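Local coordinates for sugar-phosphate aldolase (Thermotoga maritima, PDB 1PVT), which belongs to the class II aldolase and adducin family and is probably an enzyme built on the AraD-like alpha/beta fold, at residues S31-E36 against P56-L61; E39-K44 against E91-N96; K78-H83 against G97-E102; K121-T126 against V197-D202. All blocks are in the same frame, centred on the assembly; numbering follows the deposited sequence.

Interaction 1 (S31-E36 against P56-L61); sequences SVRLDE and PEMYLL
V32 and L61 form a hydrogen-bonded antiparallel pair where strands 31-34 and 58-61 run side by side in the large mixed sheet of this AraD-like fold. The backbone bonds come first: V32 N donates to L61 O over 2.7 Å, L61 N answers to V32 O over 2.8 Å, and a more bent bond joins L34 N to Y59 O. Both acceptors of the V32-L61 pair carry a second, softer contact, L61 O from S31 CA at 3.0 Å and V32 O from L60 CA.

Apolar packing fills the face that bears V32, L34, Y59 and L61. Both methyls of L34 lean on L61 CD1, each 4.0 Å away, while L34 CB meets Y59 CB; helix 2-19 covers V32 and L61 through I7 and I10. The Y59 ring also approaches a polar atom, its CD2 lying 3.4 Å from E36 O, and its hydroxyl is hydrogen-bonded to Y41.

The other face carries R33 and L60 and lies under H110 of helix 103-115. R33 CG stands anti to the backbone N (chi1 179°), and the side chain then crosses the selenomethionine M58 at about a right angle, R33 CD reaching M58 SE at 3.9 Å.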
loop_
_atom_site.group_PDB
_atom_site.type_symbol
_atom_site.label_atom_id
_atom_site.label_comp_id
_atom_site.label_asym_id
_atom_site.label_seq_id
_atom_site.Cartn_x
_atom_site.Cartn_y
_atom_site.Cartn_z
ATOM N N SER A 31 3.684 -2.538 -3.625
ATOM C CA SER A 31 3.346 -3.563 -4.615
ATOM C C SER A 31 2.794 -2.925 -5.892
ATOM O O SER A 31 1.888 -2.072 -5.854
ATOM C CB SER A 31 2.325 -4.566 -4.052
ATOM O OG SER A 31 1.045 -3.964 -3.868
ATOM N N VAL A 32 3.354 -3.335 -7.024
ATOM C CA VAL A 32 2.917 -2.804 -8.306
ATOM C C VAL A 32 2.541 -3.966 -9.213
ATOM O O VAL A 32 3.248 -4.978 -9.281
ATOM C CB VAL A 32 4.031 -1.960 -8.991
ATOM C CG1 VAL A 32 3.459 -1.211 -10.208
ATOM C CG2 VAL A 32 4.627 -0.981 -7.990
ATOM N N ARG A 33 1.422 -3.808 -9.906
ATOM C CA ARG A 33 0.934 -4.834 -10.809
ATOM C C ARG A 33 1.422 -4.559 -12.220
ATOM O O ARG A 33 1.139 -3.511 -12.793
ATOM C CB ARG A 33 -0.595 -4.863 -10.760
ATOM C CG ARG A 33 -1.241 -5.871 -11.678
ATOM C CD ARG A 33 -2.639 -6.206 -11.196
ATOM N NE ARG A 33 -3.415 -5.020 -10.826
ATOM C CZ ARG A 33 -4.029 -4.214 -11.686
ATOM N NH1 ARG A 33 -3.970 -4.450 -12.988
ATOM N NH2 ARG A 33 -4.714 -3.174 -11.237
ATOM N N LEU A 34 2.185 -5.498 -12.763
ATOM C CA LEU A 34 2.693 -5.373 -14.119
ATOM C C LEU A 34 1.597 -5.810 -15.090
ATOM O O LEU A 34 0.911 -6.814 -14.867
ATOM C CB LEU A 34 3.935 -6.249 -14.293
ATOM C CG LEU A 34 5.307 -5.591 -14.142
ATOM C CD1 LEU A 34 5.174 -4.256 -13.427
ATOM C CD2 LEU A 34 6.248 -6.541 -13.401
ATOM N N ASP A 35 1.436 -5.047 -16.166
ATOM C CA ASP A 35 0.426 -5.319 -17.194
ATOM C C ASP A 35 0.838 -6.434 -18.167
ATOM O O ASP A 35 0.217 -7.498 -18.223
ATOM C CB ASP A 35 0.158 -4.027 -17.968
ATOM C CG ASP A 35 1.420 -3.195 -18.156
ATOM O OD1 ASP A 35 1.986 -2.719 -17.142
ATOM O OD2 ASP A 35 1.854 -3.027 -19.314
ATOM N N GLU A 36 1.893 -6.174 -18.931
ATOM C CA GLU A 36 2.399 -7.128 -19.904
ATOM C C GLU A 36 3.024 -8.314 -19.181
ATOM O O GLU A 36 2.416 -8.893 -18.279
ATOM C CB GLU A 36 3.440 -6.440 -20.781
ATOM C CG GLU A 36 3.040 -5.026 -21.146
ATOM C CD GLU A 36 4.199 -4.196 -21.646
ATOM O OE1 GLU A 36 4.667 -4.460 -22.772
ATOM O OE2 GLU A 36 4.644 -3.287 -20.908
ATOM N N PRO A 56 -7.416 -14.153 -11.438
ATOM C CA PRO A 56 -6.738 -14.163 -12.743
ATOM C C PRO A 56 -5.216 -14.289 -12.640
ATOM O O PRO A 56 -4.647 -14.315 -11.550
ATOM C CB PRO A 56 -7.159 -12.831 -13.363
ATOM C CG PRO A 56 -8.529 -12.609 -12.781
ATOM C CD PRO A 56 -8.331 -12.999 -11.329
ATOM N N GLU A 57 -4.566 -14.376 -13.790
ATOM C CA GLU A 57 -3.116 -14.483 -13.835
ATOM C C GLU A 57 -2.546 -13.072 -13.878
ATOM O O GLU A 57 -3.161 -12.178 -14.466
ATOM C CB GLU A 57 -2.693 -15.235 -15.091
ATOM C CG GLU A 57 -1.228 -15.079 -15.429
ATOM C CD GLU A 57 -0.954 -15.303 -16.902
ATOM O OE1 GLU A 57 -1.636 -14.665 -17.736
ATOM O OE2 GLU A 57 -0.059 -16.111 -17.228
HETATM N N MSE A 58 -1.383 -12.869 -13.255
HETATM C CA MSE A 58 -0.735 -11.553 -13.244
HETATM C C MSE A 58 0.724 -11.608 -12.827
HETATM O O MSE A 58 1.217 -12.625 -12.354
HETATM C CB MSE A 58 -1.463 -10.590 -12.298
HETATM C CG MSE A 58 -1.384 -10.999 -10.828
HETATM SE SE MSE A 58 -1.825 -9.607 -9.531
HETATM C CE MSE A 58 -3.730 -9.900 -9.332
ATOM N N TYR A 59 1.407 -10.487 -13.022
ATOM C CA TYR A 59 2.803 -10.339 -12.637
ATOM C C TYR A 59 2.843 -9.135 -11.718
ATOM O O TYR A 59 2.410 -8.049 -12.094
ATOM C CB TYR A 59 3.684 -10.032 -13.840
ATOM C CG TYR A 59 3.855 -11.156 -14.816
ATOM C CD1 TYR A 59 4.843 -12.121 -14.642
ATOM C CD2 TYR A 59 3.065 -11.221 -15.957
ATOM C CE1 TYR A 59 5.045 -13.116 -15.595
ATOM C CE2 TYR A 59 3.253 -12.207 -16.907
ATOM C CZ TYR A 59 4.242 -13.148 -16.732
ATOM O OH TYR A 59 4.426 -14.089 -17.720
ATOM N N LEU A 60 3.345 -9.314 -10.507
ATOM C CA LEU A 60 3.418 -8.178 -9.616
ATOM C C LEU A 60 4.738 -8.099 -8.857
ATOM O O LEU A 60 5.335 -9.117 -8.463
ATOM C CB LEU A 60 2.235 -8.164 -8.633
ATOM C CG LEU A 60 2.431 -8.803 -7.254
ATOM C CD1 LEU A 60 1.462 -8.197 -6.243
ATOM C CD2 LEU A 60 2.256 -10.305 -7.360
ATOM N N LEU A 61 5.186 -6.858 -8.688
ATOM C CA LEU A 61 6.406 -6.525 -7.979
ATOM C C LEU A 61 5.980 -6.163 -6.571
ATOM O O LEU A 61 5.089 -5.338 -6.379
ATOM C CB LEU A 61 7.083 -5.320 -8.644
ATOM C CG LEU A 61 7.899 -5.558 -9.921
ATOM C CD1 LEU A 61 8.061 -4.258 -10.699
ATOM C CD2 LEU A 61 9.252 -6.165 -9.539
#

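Interaction 2 (E39-K44 against E91-N96); sequences EGYEVK and EILHGN
The Y41 ring takes a methyl of L93 over one face: L93 CD2 sits 4.2 Å above the plane, displaced toward the rim. L93 belongs to a classic beta bulge, in which it and H94 both face L81 of the neighbouring strand and the chain after strand 89-92 turns a corner. Y41 crosses E91 at about a right angle, with ring and carboxylate planes 69° apart. Y41 OH is 4.1 Å from E91 OE1 and is hydrogen-bonded instead to Y59.

Segment 39-44, part of the loop between strands 28-34 and 45-49, contains an inverse gamma turn centred on G40 and runs past the bend at the margin of the sheet. V43 presents both branches to the E91 carboxylate, CG2 at 3.8 Å and CG1 at 3.9 Å from OE2. E91 CG lies between its own backbone N and carbonyl carbon (chi1 44°), and beyond it the chain is extended, carrying the acid across V43.

E42 O and L93 O are two acceptors 3.0 Å apart, and L93 CA also makes a C-H...O contact with E42 O at 3.4 Å. The one hydrogen bond between the segments runs from K44 N to I92 O, 2.9 Å long and 160° at the hydrogen.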
loop_
_atom_site.group_PDB
_atom_site.type_symbol
_atom_site.label_atom_id
_atom_site.label_comp_id
_atom_site.label_asym_id
_atom_site.label_seq_id
_atom_site.Cartn_x
_atom_site.Cartn_y
_atom_site.Cartn_z
ATOM N N GLU A 39 10.259 -9.234 -19.683
ATOM C CA GLU A 39 11.130 -9.603 -20.805
ATOM C C GLU A 39 12.246 -10.528 -20.318
ATOM O O GLU A 39 12.449 -11.614 -20.865
ATOM C CB GLU A 39 11.746 -8.354 -21.471
ATOM C CG GLU A 39 12.902 -8.669 -22.454
ATOM C CD GLU A 39 13.372 -7.464 -23.272
ATOM O OE1 GLU A 39 13.639 -6.389 -22.679
ATOM O OE2 GLU A 39 13.485 -7.601 -24.513
ATOM N N GLY A 40 12.974 -10.092 -19.294
ATOM C CA GLY A 40 14.034 -10.921 -18.754
ATOM C C GLY A 40 13.398 -12.065 -17.990
ATOM O O GLY A 40 13.536 -12.173 -16.766
ATOM N N TYR A 41 12.679 -12.920 -18.712
ATOM C CA TYR A 41 12.015 -14.046 -18.075
ATOM C C TYR A 41 13.055 -14.953 -17.447
ATOM O O TYR A 41 13.933 -15.478 -18.137
ATOM C CB TYR A 41 11.158 -14.829 -19.076
ATOM C CG TYR A 41 9.789 -15.098 -18.506
ATOM C CD1 TYR A 41 8.677 -14.349 -18.915
ATOM C CD2 TYR A 41 9.620 -16.027 -17.474
ATOM C CE1 TYR A 41 7.433 -14.514 -18.302
ATOM C CE2 TYR A 41 8.386 -16.199 -16.852
ATOM C CZ TYR A 41 7.298 -15.441 -17.269
ATOM O OH TYR A 41 6.083 -15.614 -16.644
ATOM N N GLU A 42 12.955 -15.135 -16.134
ATOM C CA GLU A 42 13.916 -15.954 -15.419
ATOM C C GLU A 42 13.359 -16.561 -14.133
ATOM O O GLU A 42 13.558 -16.007 -13.052
ATOM C CB GLU A 42 15.142 -15.092 -15.106
ATOM C CG GLU A 42 15.886 -14.619 -16.356
ATOM C CD GLU A 42 16.695 -13.341 -16.144
ATOM O OE1 GLU A 42 17.468 -13.269 -15.161
ATOM O OE2 GLU A 42 16.560 -12.414 -16.977
ATOM N N VAL A 43 12.673 -17.697 -14.238
ATOM C CA VAL A 43 12.117 -18.338 -13.053
ATOM C C VAL A 43 13.230 -18.893 -12.182
ATOM O O VAL A 43 13.948 -19.809 -12.577
ATOM C CB VAL A 43 11.164 -19.470 -13.426
ATOM C CG1 VAL A 43 10.625 -20.128 -12.172
ATOM C CG2 VAL A 43 10.029 -18.918 -14.255
ATOM N N LYS A 44 13.368 -18.327 -10.989
ATOM C CA LYS A 44 14.407 -18.737 -10.059
ATOM C C LYS A 44 13.803 -19.631 -8.992
ATOM O O LYS A 44 14.465 -20.519 -8.464
ATOM C CB LYS A 44 15.032 -17.497 -9.404
ATOM C CG LYS A 44 16.505 -17.623 -8.957
ATOM C CD LYS A 44 16.739 -18.655 -7.843
ATOM C CE LYS A 44 17.245 -19.986 -8.401
ATOM N NZ LYS A 44 18.547 -19.856 -9.121
ATOM N N GLU A 91 5.427 -18.220 -8.837
ATOM C CA GLU A 91 6.860 -18.342 -9.067
ATOM C C GLU A 91 7.626 -17.024 -8.930
ATOM O O GLU A 91 7.114 -15.954 -9.261
ATOM C CB GLU A 91 7.089 -18.972 -10.444
ATOM C CG GLU A 91 6.195 -18.396 -11.547
ATOM C CD GLU A 91 6.257 -19.195 -12.851
ATOM O OE1 GLU A 91 5.772 -18.684 -13.893
ATOM O OE2 GLU A 91 6.784 -20.336 -12.830
ATOM N N ILE A 92 8.850 -17.114 -8.423
ATOM C CA ILE A 92 9.687 -15.945 -8.237
ATOM C C ILE A 92 10.650 -15.746 -9.399
ATOM O O ILE A 92 11.479 -16.610 -9.683
ATOM C CB ILE A 92 10.501 -16.062 -6.960
ATOM C CG1 ILE A 92 9.554 -16.134 -5.765
ATOM C CG2 ILE A 92 11.461 -14.890 -6.851
ATOM C CD1 ILE A 92 10.260 -16.319 -4.425
ATOM N N LEU A 93 10.528 -14.600 -10.066
ATOM C CA LEU A 93 11.386 -14.235 -11.199
ATOM C C LEU A 93 12.588 -13.434 -10.692
ATOM O O LEU A 93 13.729 -13.705 -11.076
ATOM C CB LEU A 93 10.605 -13.395 -12.220
ATOM C CG LEU A 93 9.713 -14.098 -13.255
ATOM C CD1 LEU A 93 8.721 -15.021 -12.565
ATOM C CD2 LEU A 93 8.983 -13.051 -14.097
ATOM N N HIS A 94 12.321 -12.438 -9.846
ATOM C CA HIS A 94 13.377 -11.623 -9.249
ATOM C C HIS A 94 13.170 -11.567 -7.730
ATOM O O HIS A 94 12.039 -11.694 -7.239
ATOM C CB HIS A 94 13.395 -10.203 -9.851
ATOM C CG HIS A 94 14.487 -9.322 -9.303
ATOM N ND1 HIS A 94 15.720 -9.810 -8.911
ATOM C CD2 HIS A 94 14.534 -7.982 -9.091
ATOM C CE1 HIS A 94 16.473 -8.812 -8.479
ATOM N NE2 HIS A 94 15.778 -7.692 -8.579
ATOM N N GLY A 95 14.271 -11.405 -6.995
ATOM C CA GLY A 95 14.201 -11.333 -5.548
ATOM C C GLY A 95 15.203 -12.246 -4.873
ATOM O O GLY A 95 15.782 -13.117 -5.510
ATOM N N ASN A 96 15.413 -12.047 -3.578
ATOM C CA ASN A 96 16.345 -12.871 -2.830
ATOM C C ASN A 96 15.635 -13.686 -1.770
ATOM O O ASN A 96 16.180 -14.665 -1.263
ATOM C CB ASN A 96 17.417 -11.998 -2.192
ATOM C CG ASN A 96 18.633 -11.860 -3.070
ATOM O OD1 ASN A 96 18.533 -11.898 -4.295
ATOM N ND2 ASN A 96 19.792 -11.690 -2.449
#

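Interaction 3 (K78-H83 against G97-E102); sequences KICLLH and GKPTSE
G97 meets C80 through its carbonyl: G97 O lies 3.6 Å from C80 SG, a van der Waals approach. C80 SG is anti to its own carbonyl carbon (chi1 -68°). The sulfur lies beside the loop backbone, with C80 SG 4.3 Å from K98 C. The side chain of K98 itself starts away from the strand, and its NZ is hydrogen-bonded to N47.

P99 carries most of the remaining contact. Its nitrogen is 4.1 Å from C80 SG, and its ring corner CG comes within 4.4 Å of C80 CB, but the closest meeting is with L82. There P99 CG approaches L82 CD1 at 3.2 Å, a tight fit for two carbons, with the second methyl, L82 CD2, farther off at 4.1 Å. The two side chains cross obliquely. C80 and L82 alternate with I79 and L81, as in any beta strand; 79-84 is an inner strand of the mixed sheet of this AraD-like fold. The first pair faces the loop that leads from strand 89-92 to helix 103-115, the second packs on helix 2-19. Around the proline, Y90 and I62 of the two adjoining strands extend the same apolar surface.

T100 follows with its side chain near I62. Its OG1 accepts from E102 N over 3.1 Å, closing an ST turn round S101. E102 then occupies the N-cap position of helix 103-115, and its OE2 is hydrogen-bonded to H106 NE2 within that helix.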
loop_
_atom_site.group_PDB
_atom_site.type_symbol
_atom_site.label_atom_id
_atom_site.label_comp_id
_atom_site.label_asym_id
_atom_site.label_seq_id
_atom_site.Cartn_x
_atom_site.Cartn_y
_atom_site.Cartn_z
ATOM N N LYS A 78 15.841 -6.520 -2.892
ATOM C CA LYS A 78 14.815 -6.518 -1.852
ATOM C C LYS A 78 13.429 -6.359 -2.473
ATOM O O LYS A 78 12.451 -6.161 -1.760
ATOM C CB LYS A 78 15.037 -5.368 -0.869
ATOM C CG LYS A 78 16.411 -5.315 -0.229
ATOM C CD LYS A 78 16.566 -6.301 0.922
ATOM C CE LYS A 78 17.891 -6.089 1.669
ATOM N NZ LYS A 78 17.982 -6.882 2.935
ATOM N N ILE A 79 13.346 -6.419 -3.799
ATOM C CA ILE A 79 12.059 -6.294 -4.485
ATOM C C ILE A 79 11.783 -7.568 -5.269
ATOM O O ILE A 79 12.639 -8.029 -6.018
ATOM C CB ILE A 79 12.048 -5.098 -5.465
ATOM C CG1 ILE A 79 12.194 -3.784 -4.684
ATOM C CG2 ILE A 79 10.760 -5.121 -6.302
ATOM C CD1 ILE A 79 12.192 -2.538 -5.546
ATOM N N CYS A 80 10.588 -8.131 -5.100
ATOM C CA CYS A 80 10.225 -9.368 -5.787
ATOM C C CYS A 80 9.325 -9.189 -7.000
ATOM O O CYS A 80 8.334 -8.458 -6.963
ATOM C CB CYS A 80 9.551 -10.349 -4.816
ATOM S SG CYS A 80 10.615 -11.041 -3.524
ATOM N N LEU A 81 9.707 -9.854 -8.085
ATOM C CA LEU A 81 8.917 -9.852 -9.304
ATOM C C LEU A 81 8.276 -11.220 -9.249
ATOM O O LEU A 81 8.962 -12.230 -9.118
ATOM C CB LEU A 81 9.779 -9.766 -10.556
ATOM C CG LEU A 81 8.946 -10.131 -11.790
ATOM C CD1 LEU A 81 7.782 -9.167 -11.952
ATOM C CD2 LEU A 81 9.823 -10.098 -13.013
ATOM N N LEU A 82 6.961 -11.261 -9.342
ATOM C CA LEU A 82 6.290 -12.535 -9.248
ATOM C C LEU A 82 5.275 -12.760 -10.334
ATOM O O LEU A 82 4.697 -11.816 -10.876
ATOM C CB LEU A 82 5.581 -12.631 -7.909
ATOM C CG LEU A 82 6.430 -12.307 -6.690
ATOM C CD1 LEU A 82 5.512 -12.250 -5.485
ATOM C CD2 LEU A 82 7.540 -13.349 -6.513
ATOM N N HIS A 83 5.062 -14.027 -10.651
ATOM C CA HIS A 83 4.062 -14.387 -11.631
ATOM C C HIS A 83 3.001 -15.107 -10.804
ATOM O O HIS A 83 3.271 -16.145 -10.178
ATOM C CB HIS A 83 4.642 -15.302 -12.710
ATOM C CG HIS A 83 3.687 -15.593 -13.826
ATOM N ND1 HIS A 83 2.922 -14.614 -14.426
ATOM C CD2 HIS A 83 3.369 -16.752 -14.450
ATOM C CE1 HIS A 83 2.174 -15.157 -15.369
ATOM N NE2 HIS A 83 2.425 -16.453 -15.405
ATOM N N GLY A 97 14.413 -13.284 -1.441
ATOM C CA GLY A 97 13.639 -14.008 -0.448
ATOM C C GLY A 97 12.199 -14.179 -0.890
ATOM O O GLY A 97 11.886 -14.063 -2.074
ATOM N N LYS A 98 11.318 -14.477 0.054
ATOM C CA LYS A 98 9.909 -14.625 -0.267
ATOM C C LYS A 98 9.317 -13.242 -0.101
ATOM O O LYS A 98 9.856 -12.421 0.635
ATOM C CB LYS A 98 9.236 -15.594 0.700
ATOM C CG LYS A 98 9.719 -17.010 0.546
ATOM C CD LYS A 98 9.146 -17.911 1.615
ATOM C CE LYS A 98 9.396 -19.377 1.283
ATOM N NZ LYS A 98 8.701 -19.790 0.021
ATOM N N PRO A 99 8.203 -12.956 -0.785
ATOM C CA PRO A 99 7.631 -11.621 -0.621
ATOM C C PRO A 99 7.301 -11.349 0.850
ATOM O O PRO A 99 7.544 -12.179 1.737
ATOM C CB PRO A 99 6.372 -11.670 -1.488
ATOM C CG PRO A 99 6.688 -12.711 -2.505
ATOM C CD PRO A 99 7.395 -13.767 -1.708
ATOM N N THR A 100 6.747 -10.170 1.096
ATOM C CA THR A 100 6.366 -9.769 2.436
ATOM C C THR A 100 5.234 -10.636 2.967
ATOM O O THR A 100 4.452 -11.196 2.206
ATOM C CB THR A 100 5.896 -8.309 2.452
ATOM O OG1 THR A 100 5.124 -8.076 3.635
ATOM C CG2 THR A 100 5.044 -8.010 1.236
ATOM N N SER A 101 5.148 -10.733 4.283
ATOM C CA SER A 101 4.096 -11.503 4.917
ATOM C C SER A 101 2.718 -11.037 4.425
ATOM O O SER A 101 1.816 -11.856 4.245
ATOM C CB SER A 101 4.164 -11.331 6.440
ATOM O OG SER A 101 5.476 -11.531 6.939
ATOM N N GLU A 102 2.545 -9.733 4.210
ATOM C CA GLU A 102 1.244 -9.225 3.770
ATOM C C GLU A 102 0.982 -9.374 2.279
ATOM O O GLU A 102 0.062 -8.773 1.717
ATOM C CB GLU A 102 1.046 -7.765 4.210
ATOM C CG GLU A 102 2.100 -6.779 3.767
ATOM C CD GLU A 102 1.884 -5.415 4.397
ATOM O OE1 GLU A 102 1.789 -5.350 5.641
ATOM O OE2 GLU A 102 1.813 -4.412 3.660
#

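Interaction 4 (K121-T126 against V197-D202); sequences KAIVHT and VAFGKD
V197 spreads its two methyls over I123 and H125, neighbours on one face of the antiparallel pairing between strands 122-126 and 197-200 in the mixed sheet of the AraD-like fold. V197 CG1, anti to the backbone N (chi1 -176°), presses on I123 CG2 at 3.3 Å. The other branch, CG2, turns to the imidazole and meets H125 CD2 at 3.6 Å. H125 NE2, the ring atom next to CD2, is hydrogen-bonded to H194 O. Just beyond V197 the backbone is firmly joined, with A198 N donating to V124 O over 2.7 Å and V124 N bonding back to A198 O.

A122 sits where the pairing slackens. Its N reaches G200 O over 3.2 Å, whereas the return bond from G200 N to A122 O is weak. The methyl projects to the other face and packs tightly on the chain after the strand, A122 CB lying 3.3 Å from D202 C.

K121 adds a second, weak bond to G200 O from its backbone N. Beyond CG its side chain is extended and passes D202 at a slant, K121 CE lying 3.5 Å from D202 CB. No salt bridge forms, and D202 OD1 instead accepts from E205 N at the start of helix 203-224. Back on the face of I123, the F199 ring offers its edge, with F199 CD2 3.5 Å from I123 CG1.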
loop_
_atom_site.group_PDB
_atom_site.type_symbol
_atom_site.label_atom_id
_atom_site.label_comp_id
_atom_site.label_asym_id
_atom_site.label_seq_id
_atom_site.Cartn_x
_atom_site.Cartn_y
_atom_site.Cartn_z
ATOM N N LYS A 121 -2.802 0.429 -10.508
ATOM C CA LYS A 121 -1.821 -0.660 -10.523
ATOM C C LYS A 121 -0.845 -0.677 -9.318
ATOM O O LYS A 121 -0.111 -1.651 -9.140
ATOM C CB LYS A 121 -1.013 -0.604 -11.825
ATOM C CG LYS A 121 -0.127 0.632 -11.902
ATOM C CD LYS A 121 1.103 0.476 -12.820
ATOM C CE LYS A 121 2.131 1.613 -12.569
ATOM N NZ LYS A 121 3.373 1.548 -13.421
ATOM N N ALA A 122 -0.847 0.370 -8.484
ATOM C CA ALA A 122 0.076 0.431 -7.338
ATOM C C ALA A 122 -0.512 0.535 -5.922
ATOM O O ALA A 122 -1.516 1.206 -5.699
ATOM C CB ALA A 122 1.063 1.574 -7.552
ATOM N N ILE A 123 0.148 -0.129 -4.971
ATOM C CA ILE A 123 -0.253 -0.125 -3.554
ATOM C C ILE A 123 0.913 0.141 -2.578
ATOM O O ILE A 123 1.913 -0.590 -2.555
ATOM C CB ILE A 123 -0.864 -1.460 -3.121
ATOM C CG1 ILE A 123 -2.111 -1.757 -3.940
ATOM C CG2 ILE A 123 -1.212 -1.400 -1.635
ATOM C CD1 ILE A 123 -2.717 -3.088 -3.612
ATOM N N VAL A 124 0.766 1.176 -1.758
ATOM C CA VAL A 124 1.795 1.534 -0.795
ATOM C C VAL A 124 1.187 1.445 0.589
ATOM O O VAL A 124 0.181 2.096 0.856
ATOM C CB VAL A 124 2.293 2.997 -1.010
ATOM C CG1 VAL A 124 3.239 3.387 0.090
ATOM C CG2 VAL A 124 2.993 3.141 -2.335
ATOM N N HIS A 125 1.783 0.631 1.458
ATOM C CA HIS A 125 1.310 0.492 2.836
ATOM C C HIS A 125 2.414 0.912 3.820
ATOM O O HIS A 125 3.514 0.342 3.819
ATOM C CB HIS A 125 0.895 -0.950 3.140
ATOM C CG HIS A 125 0.644 -1.205 4.595
ATOM N ND1 HIS A 125 1.384 -2.106 5.332
ATOM C CD2 HIS A 125 -0.234 -0.644 5.460
ATOM C CE1 HIS A 125 0.972 -2.087 6.588
ATOM N NE2 HIS A 125 -0.009 -1.208 6.692
ATOM N N THR A 126 2.117 1.899 4.663
ATOM C CA THR A 126 3.104 2.384 5.618
ATOM C C THR A 126 2.413 2.892 6.884
ATOM O O THR A 126 1.186 2.918 6.953
ATOM C CB THR A 126 3.968 3.496 4.958
ATOM O OG1 THR A 126 5.173 3.686 5.711
ATOM C CG2 THR A 126 3.193 4.799 4.868
ATOM N N VAL A 197 -2.994 2.301 3.608
ATOM C CA VAL A 197 -2.704 1.684 2.327
ATOM C C VAL A 197 -3.212 2.626 1.254
ATOM O O VAL A 197 -4.367 3.030 1.291
ATOM C CB VAL A 197 -3.455 0.377 2.164
ATOM C CG1 VAL A 197 -3.040 -0.282 0.864
ATOM C CG2 VAL A 197 -3.191 -0.522 3.347
ATOM N N ALA A 198 -2.365 2.966 0.293
ATOM C CA ALA A 198 -2.777 3.883 -0.761
ATOM C C ALA A 198 -2.626 3.281 -2.143
ATOM O O ALA A 198 -1.701 2.510 -2.395
ATOM C CB ALA A 198 -1.982 5.172 -0.666
ATOM N N PHE A 199 -3.530 3.654 -3.042
ATOM C CA PHE A 199 -3.518 3.123 -4.400
ATOM C C PHE A 199 -3.315 4.248 -5.400
ATOM O O PHE A 199 -3.436 5.420 -5.051
ATOM C CB PHE A 199 -4.850 2.417 -4.691
ATOM C CG PHE A 199 -5.365 1.605 -3.537
ATOM C CD1 PHE A 199 -6.599 1.893 -2.968
ATOM C CD2 PHE A 199 -4.604 0.573 -2.996
ATOM C CE1 PHE A 199 -7.064 1.166 -1.873
ATOM C CE2 PHE A 199 -5.062 -0.166 -1.897
ATOM C CZ PHE A 199 -6.290 0.131 -1.336
ATOM N N GLY A 200 -3.009 3.893 -6.643
ATOM C CA GLY A 200 -2.820 4.915 -7.653
ATOM C C GLY A 200 -2.418 4.380 -9.011
ATOM O O GLY A 200 -2.025 3.220 -9.141
ATOM N N LYS A 201 -2.515 5.231 -10.028
ATOM C CA LYS A 201 -2.142 4.838 -11.384
ATOM C C LYS A 201 -0.724 4.232 -11.366
ATOM O O LYS A 201 -0.423 3.340 -12.155
ATOM C CB LYS A 201 -2.184 6.052 -12.335
ATOM C CG LYS A 201 -3.457 6.898 -12.264
ATOM C CD LYS A 201 -4.706 6.099 -12.617
ATOM C CE LYS A 201 -5.995 6.889 -12.314
ATOM N NZ LYS A 201 -6.201 8.096 -13.174
ATOM N N ASP A 202 0.138 4.729 -10.476
ATOM C CA ASP A 202 1.509 4.225 -10.338
ATOM C C ASP A 202 2.000 4.467 -8.910
ATOM O O ASP A 202 1.424 5.285 -8.183
ATOM C CB ASP A 202 2.447 4.895 -11.351
ATOM C CG ASP A 202 2.514 6.402 -11.191
ATOM O OD1 ASP A 202 1.792 6.952 -10.328
ATOM O OD2 ASP A 202 3.294 7.040 -11.939
#

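All four contacts belong to one mixed sheet and the loops at its margin. Interaction 1 lies between the others: its strand 28-34 is hydrogen-bonded through the backbone to strand 122-126 of interaction 4, and its strand 58-63 to strand 79-84 of interaction 3. Interactions 2 and 3 alternate along the chain, their centres about 11 Å apart, while interaction 1 closes before interaction 3 opens and interaction 4 comes last. Interactions 2 and 4 are well separated, about 23 Å between centres. Two side-chain bonds tie loops to this backbone-paired sheet: Y41 joins interaction 2 to Y59 of interaction 1, and E102 of interaction 3 makes a weak hydrogen bond to H125 of interaction 4.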